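Local coordinates for tailspike protein (Acinetobacter phage vB_ApiP_P1, PDB 6E1R), which probably binds and cleaves the capsular polysaccharide of its Acinetobacter host as a trimeric tailspike hydrolase, this chain being the C-terminal part without the N-terminal region, at the interface of chains A and B. Sequence-based numbering; all coordinates share one arbitrary frame. Chains: chain A/B, Tailspike protein.

Contact 1: the interface of chains A and B. Residues chain A 415-418; chain B 420-423.
A:Arg418 lays the aliphatic start of its side chain over one face of the B:Phe420 ring, the two side chains crossing at about a right angle. The touching atom is CG of A:Arg418, 3.8 Å from the ring centroid and displaced toward the rim on the side of CE1 and CZ, a CH-pi contact. With CG beside the backbone N (chi1 -78°) and a bend at chi2, the arginine turns back on its own chain, and NH1 donates to the carbonyl O of A:Ser417 at 3.1 Å, the acceptor lying nearly in the guanidinium plane. That plane is turned 21° from the ring but lies off to its side. The methyl CB of A:Ala415 meets CD1 of B:Phe420 at 3.8 Å, while the carbonyl O of A:Ala415 sits in plane at the ring edge. OD1 of A:Asp416 and OE1 of B:Gln421, both acceptors as modelled, lie 3.0 Å apart, a doubtful contact; the amide may be flipped. Parallel beta bridges pair A:Ala415 with B:Phe420, A:Ser417 with B:Ala422 and A:Arg418 with B:Ala423; the accompanying backbone bonds are weak. Strand 417-420 of chain A thereby lies beside strand 422-425 of chain B, joining subunits of the trimer between the elongated body and the C-terminal domain.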
# COMPACT_ATOMS: atom_id res chain seq x y z
N ALA A 415 -16.17 -9.02 10.45
CA ALA A 415 -15.12 -9.20 11.44
C ALA A 415 -15.73 -9.90 12.65
O ALA A 415 -16.94 -10.05 12.76
CB ALA A 415 -14.48 -7.87 11.83
N ASP A 416 -14.85 -10.33 13.56
CA ASP A 416 -15.33 -10.98 14.77
C ASP A 416 -15.92 -9.97 15.74
O ASP A 416 -17.03 -10.17 16.26
CB ASP A 416 -14.19 -11.76 15.43
CG ASP A 416 -14.62 -12.44 16.72
OD1 ASP A 416 -15.54 -13.28 16.67
OD2 ASP A 416 -14.04 -12.13 17.77
N SER A 417 -15.21 -8.88 16.00
CA SER A 417 -15.65 -7.91 16.99
C SER A 417 -15.08 -6.54 16.68
O SER A 417 -14.00 -6.41 16.09
CB SER A 417 -15.26 -8.33 18.41
OG SER A 417 -13.86 -8.33 18.59
N ARG A 418 -15.82 -5.51 17.08
CA ARG A 418 -15.39 -4.12 16.99
C ARG A 418 -15.93 -3.38 18.21
O ARG A 418 -17.07 -3.60 18.62
CB ARG A 418 -15.89 -3.44 15.71
CG ARG A 418 -15.12 -3.79 14.45
CD ARG A 418 -13.67 -3.32 14.53
NE ARG A 418 -13.01 -3.40 13.23
CZ ARG A 418 -12.47 -4.51 12.74
NH1 ARG A 418 -12.52 -5.64 13.43
NH2 ARG A 418 -11.89 -4.49 11.55
N PHE B 420 -20.84 -8.04 12.65
CA PHE B 420 -19.86 -8.51 13.62
C PHE B 420 -20.49 -9.57 14.50
O PHE B 420 -21.70 -9.56 14.77
CB PHE B 420 -19.33 -7.37 14.49
CG PHE B 420 -18.87 -6.16 13.72
CD1 PHE B 420 -17.83 -6.26 12.81
CD2 PHE B 420 -19.46 -4.93 13.92
CE1 PHE B 420 -17.40 -5.15 12.10
CE2 PHE B 420 -19.03 -3.81 13.22
CZ PHE B 420 -18.00 -3.93 12.31
N GLN B 421 -19.66 -10.51 14.96
CA GLN B 421 -20.11 -11.51 15.93
C GLN B 421 -20.20 -10.94 17.34
O GLN B 421 -20.91 -11.52 18.18
CB GLN B 421 -19.18 -12.72 15.92
CG GLN B 421 -19.38 -13.63 14.71
CD GLN B 421 -18.68 -14.97 14.87
OE1 GLN B 421 -17.70 -15.09 15.61
NE2 GLN B 421 -19.18 -15.98 14.17
N ALA B 422 -19.51 -9.85 17.63
CA ALA B 422 -19.55 -9.22 18.94
C ALA B 422 -19.20 -7.74 18.79
O ALA B 422 -18.55 -7.34 17.82
CB ALA B 422 -18.59 -9.90 19.93
N ALA B 423 -19.67 -6.94 19.74
CA ALA B 423 -19.39 -5.51 19.70
C ALA B 423 -19.70 -4.89 21.05
O ALA B 423 -20.69 -5.25 21.69
CB ALA B 423 -20.20 -4.81 18.60

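Contact 2: the interface of chains A and B. Residues chain A 338, 362-364; chain B 298-300, 328, 330.
A:Tyr364 reaches across to B:Phe328 and, nearby, A:His338 meets B:Ser299, so the contact combines an aromatic pair, hydrogen bonds and proline contacts. In the aromatic pair the ring planes stand 85° apart: the tyrosine presents its CE2 edge over the centre of the phenylalanine face, with centroids separated by 5.5 Å. CG of A:Tyr364 is anti to the backbone N (chi1 -175°), which carries the phenol out against the B:Ser299 backbone and the loop of B:Phe328 and B:Pro330. One tyrosine face is covered by the backbone of B:Ser299, whose N lies above the ring centre and whose CA comes within 3.8 Å of CG of A:Tyr364.

Polar contact rests on a hydrogen bond between ND1 of A:His338 and the hydroxyl OG of B:Ser299, 2.8 Å long and 156° at the hydrogen; either partner may be the donor. The phenol OH of A:Tyr364 receives a weak bond from the backbone N of B:Phe328 at 3.5 Å.

Two prolines complete the packing. B:Pro330 crosses the tyrosine at about a right angle, its CD 3.6 Å from CD2 of A:Tyr364, while CD of B:Pro300 lies 3.9 Å from CB of A:Tyr364. Chain A contributes strands 337-338 and 364-367; chain B uses loop residues just before strands 301-304 and 331-335, in what is probably a beta-helical body.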
# COMPACT_ATOMS: atom_id res chain seq x y z
N HIS A 338 -5.79 -10.94 -6.47
CA HIS A 338 -6.55 -11.80 -7.37
C HIS A 338 -6.23 -13.25 -7.03
O HIS A 338 -5.09 -13.70 -7.22
CB HIS A 338 -6.22 -11.48 -8.82
CG HIS A 338 -7.09 -12.18 -9.81
ND1 HIS A 338 -8.21 -11.58 -10.36
CD2 HIS A 338 -7.03 -13.42 -10.35
CE1 HIS A 338 -8.79 -12.43 -11.20
NE2 HIS A 338 -8.09 -13.55 -11.20
N GLY A 362 -11.06 -6.58 -0.56
CA GLY A 362 -11.30 -6.49 -1.99
C GLY A 362 -10.74 -7.61 -2.82
O GLY A 362 -10.57 -7.44 -4.03
N CYS A 363 -10.45 -8.76 -2.22
CA CYS A 363 -9.90 -9.88 -2.98
C CYS A 363 -10.95 -10.44 -3.94
O CYS A 363 -12.16 -10.28 -3.75
CB CYS A 363 -9.41 -10.98 -2.04
SG CYS A 363 -8.05 -10.46 -0.96
N TYR A 364 -10.46 -11.11 -4.99
CA TYR A 364 -11.32 -11.55 -6.08
C TYR A 364 -10.79 -12.86 -6.64
O TYR A 364 -9.60 -12.96 -6.98
CB TYR A 364 -11.36 -10.48 -7.18
CG TYR A 364 -12.31 -10.78 -8.33
CD1 TYR A 364 -11.89 -11.53 -9.42
CD2 TYR A 364 -13.60 -10.29 -8.33
CE1 TYR A 364 -12.75 -11.80 -10.47
CE2 TYR A 364 -14.47 -10.55 -9.38
CZ TYR A 364 -14.04 -11.30 -10.44
OH TYR A 364 -14.89 -11.56 -11.49
N SER B 298 -12.17 -6.61 -14.37
CA SER B 298 -12.48 -7.42 -13.20
C SER B 298 -11.32 -7.29 -12.22
O SER B 298 -10.30 -6.67 -12.52
CB SER B 298 -12.74 -8.88 -13.57
OG SER B 298 -11.61 -9.46 -14.19
N SER B 299 -11.50 -7.88 -11.03
CA SER B 299 -10.55 -7.79 -9.91
C SER B 299 -10.51 -6.35 -9.39
O SER B 299 -10.94 -5.43 -10.09
CB SER B 299 -9.17 -8.28 -10.35
OG SER B 299 -8.54 -9.04 -9.33
N PRO B 300 -10.01 -6.11 -8.18
CA PRO B 300 -10.04 -4.75 -7.63
C PRO B 300 -9.09 -3.81 -8.36
O PRO B 300 -8.15 -4.22 -9.04
CB PRO B 300 -9.61 -4.95 -6.18
CG PRO B 300 -8.81 -6.19 -6.20
CD PRO B 300 -9.51 -7.08 -7.18
N PHE B 328 -16.40 -8.69 -12.71
CA PHE B 328 -16.59 -7.33 -12.22
C PHE B 328 -15.46 -6.95 -11.29
O PHE B 328 -14.71 -7.80 -10.80
CB PHE B 328 -17.95 -7.18 -11.52
CG PHE B 328 -18.10 -8.04 -10.30
CD1 PHE B 328 -18.55 -9.35 -10.41
CD2 PHE B 328 -17.80 -7.55 -9.04
CE1 PHE B 328 -18.70 -10.15 -9.29
CE2 PHE B 328 -17.94 -8.35 -7.91
CZ PHE B 328 -18.39 -9.65 -8.04
N PRO B 330 -14.60 -5.86 -7.70
CA PRO B 330 -15.28 -5.92 -6.40
C PRO B 330 -15.09 -4.64 -5.60
O PRO B 330 -15.98 -4.23 -4.85
CB PRO B 330 -14.61 -7.12 -5.72
CG PRO B 330 -13.25 -7.16 -6.30
CD PRO B 330 -13.39 -6.71 -7.73

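Contact 3: the interface of chains A and B. Residues chain A 389-390, 407, 414; chain B 331, 357, 359, 386, 418.
A subunit interface of the phage tailspike trimer, this patch holds two chains together along the probable beta-helical body typical of the family. A:Ile389 sits at its centre between B:Ile359, B:Glu386 and B:Arg418. Its CG2 methyl lies over one face of the B:Arg418 guanidinium, 3.7 Å from CZ and toward the rim, while the other branch brings CD1 to CD1 of B:Ile359, also at 3.7 Å, the two side chains crossing at about a right angle. CG1 stands between the backbone N and carbonyl carbon (chi1 48°), which sends the two branches to these separate partners. Carboxylate OE2 of B:Glu386 abuts CB and CG2 of A:Ile389, the side chains lying at an oblique angle; the glutamate CG methylene faces the A:Ala390 methyl, which also packs on CB of B:Leu331.

The arginine is steadied from its own chain: NH1 and NH2 of B:Arg418 both converge on the backbone O of B:Glu386, and NH1 lies 3.5 Å from carboxylate OE2 of B:Glu386 in a salt bridge. This fixes the guanidinium plane against the isoleucine methyl. A:Asn414 comes in across the arginine stem, CG of A:Asn414 lying 3.5 Å from CD of B:Arg418. The side chains of A:Leu407 and B:Lys357 run antiparallel alongside each other, CD2 of the leucine 4.1 Å from CG of the lysine.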
# COMPACT_ATOMS: atom_id res chain seq x y z
N ILE A 389 -13.89 -7.32 3.76
CA ILE A 389 -14.74 -6.34 3.10
C ILE A 389 -14.53 -6.41 1.59
O ILE A 389 -13.41 -6.57 1.11
CB ILE A 389 -14.46 -4.91 3.61
CG1 ILE A 389 -12.96 -4.63 3.64
CG2 ILE A 389 -15.08 -4.70 4.99
CD1 ILE A 389 -12.60 -3.21 4.05
N ALA A 390 -15.64 -6.29 0.85
CA ALA A 390 -15.63 -6.17 -0.61
C ALA A 390 -14.94 -7.35 -1.29
O ALA A 390 -14.39 -7.22 -2.39
CB ALA A 390 -14.98 -4.85 -1.05
N LEU A 407 -19.29 -10.55 -0.98
CA LEU A 407 -20.26 -9.75 -1.73
C LEU A 407 -21.49 -10.57 -2.09
O LEU A 407 -22.61 -10.04 -2.08
CB LEU A 407 -19.61 -9.17 -2.98
CG LEU A 407 -18.58 -8.06 -2.77
CD1 LEU A 407 -18.02 -7.58 -4.09
CD2 LEU A 407 -19.21 -6.90 -2.00
N ASN A 414 -18.29 -9.36 8.71
CA ASN A 414 -17.10 -8.67 8.22
C ASN A 414 -15.92 -8.88 9.15
O ASN A 414 -14.77 -8.92 8.69
CB ASN A 414 -17.39 -7.17 8.07
CG ASN A 414 -18.45 -6.89 7.03
OD1 ASN A 414 -19.62 -6.68 7.35
ND2 ASN A 414 -18.04 -6.87 5.76
N LEU B 331 -13.93 -4.00 -5.75
CA LEU B 331 -13.57 -2.86 -4.92
C LEU B 331 -12.69 -1.91 -5.71
O LEU B 331 -11.76 -2.33 -6.40
CB LEU B 331 -12.84 -3.31 -3.65
CG LEU B 331 -12.20 -2.20 -2.82
CD1 LEU B 331 -13.27 -1.26 -2.29
CD2 LEU B 331 -11.36 -2.77 -1.69
N LYS B 357 -17.88 -1.71 -5.23
CA LYS B 357 -17.93 -0.92 -4.01
C LYS B 357 -16.71 -0.01 -3.95
O LYS B 357 -15.70 -0.23 -4.63
CB LYS B 357 -17.98 -1.83 -2.78
CG LYS B 357 -19.06 -2.89 -2.82
CD LYS B 357 -20.44 -2.27 -2.95
CE LYS B 357 -21.54 -3.32 -2.85
NZ LYS B 357 -22.88 -2.75 -3.14
N ILE B 359 -13.97 2.44 -1.47
CA ILE B 359 -13.36 2.79 -0.20
C ILE B 359 -12.60 4.09 -0.39
O ILE B 359 -11.72 4.19 -1.26
CB ILE B 359 -12.42 1.68 0.32
CG1 ILE B 359 -13.22 0.48 0.81
CG2 ILE B 359 -11.55 2.22 1.45
CD1 ILE B 359 -12.35 -0.64 1.35
N GLU B 386 -18.21 0.92 0.55
CA GLU B 386 -17.76 -0.13 1.45
C GLU B 386 -17.15 0.46 2.72
O GLU B 386 -17.28 -0.14 3.80
CB GLU B 386 -16.75 -1.04 0.75
CG GLU B 386 -16.35 -2.27 1.55
CD GLU B 386 -17.50 -3.24 1.77
OE1 GLU B 386 -18.40 -3.30 0.91
OE2 GLU B 386 -17.49 -3.95 2.80
N ARG B 418 -22.34 -3.44 8.18
CA ARG B 418 -21.26 -4.22 8.77
C ARG B 418 -21.88 -5.28 9.67
O ARG B 418 -22.84 -5.01 10.39
CB ARG B 418 -20.30 -3.34 9.59
CG ARG B 418 -19.31 -2.55 8.76
CD ARG B 418 -18.37 -3.47 7.99
NE ARG B 418 -17.27 -2.73 7.38
CZ ARG B 418 -17.35 -2.09 6.23
NH1 ARG B 418 -18.49 -2.09 5.54
NH2 ARG B 418 -16.30 -1.44 5.75

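Contacts 1, 2 and 3 lie along one A-B seam, with contact 3 between the others: the centres of C-alpha atoms are about 11 Å apart for contact 2 and contact 3, 16 Å for contact 1 and contact 3, and 24 Å for contact 1 and contact 2. The arginine of strand 417-420 serves twice, as A:Arg418 in contact 1 and as B:Arg418 in contact 3. A:Asn414 of contact 3 directly precedes A:Ala415 of contact 1; B:Pro330 of contact 2 precedes B:Leu331 of contact 3. In the trimer, each subunit can therefore use the same segment toward both neighbours.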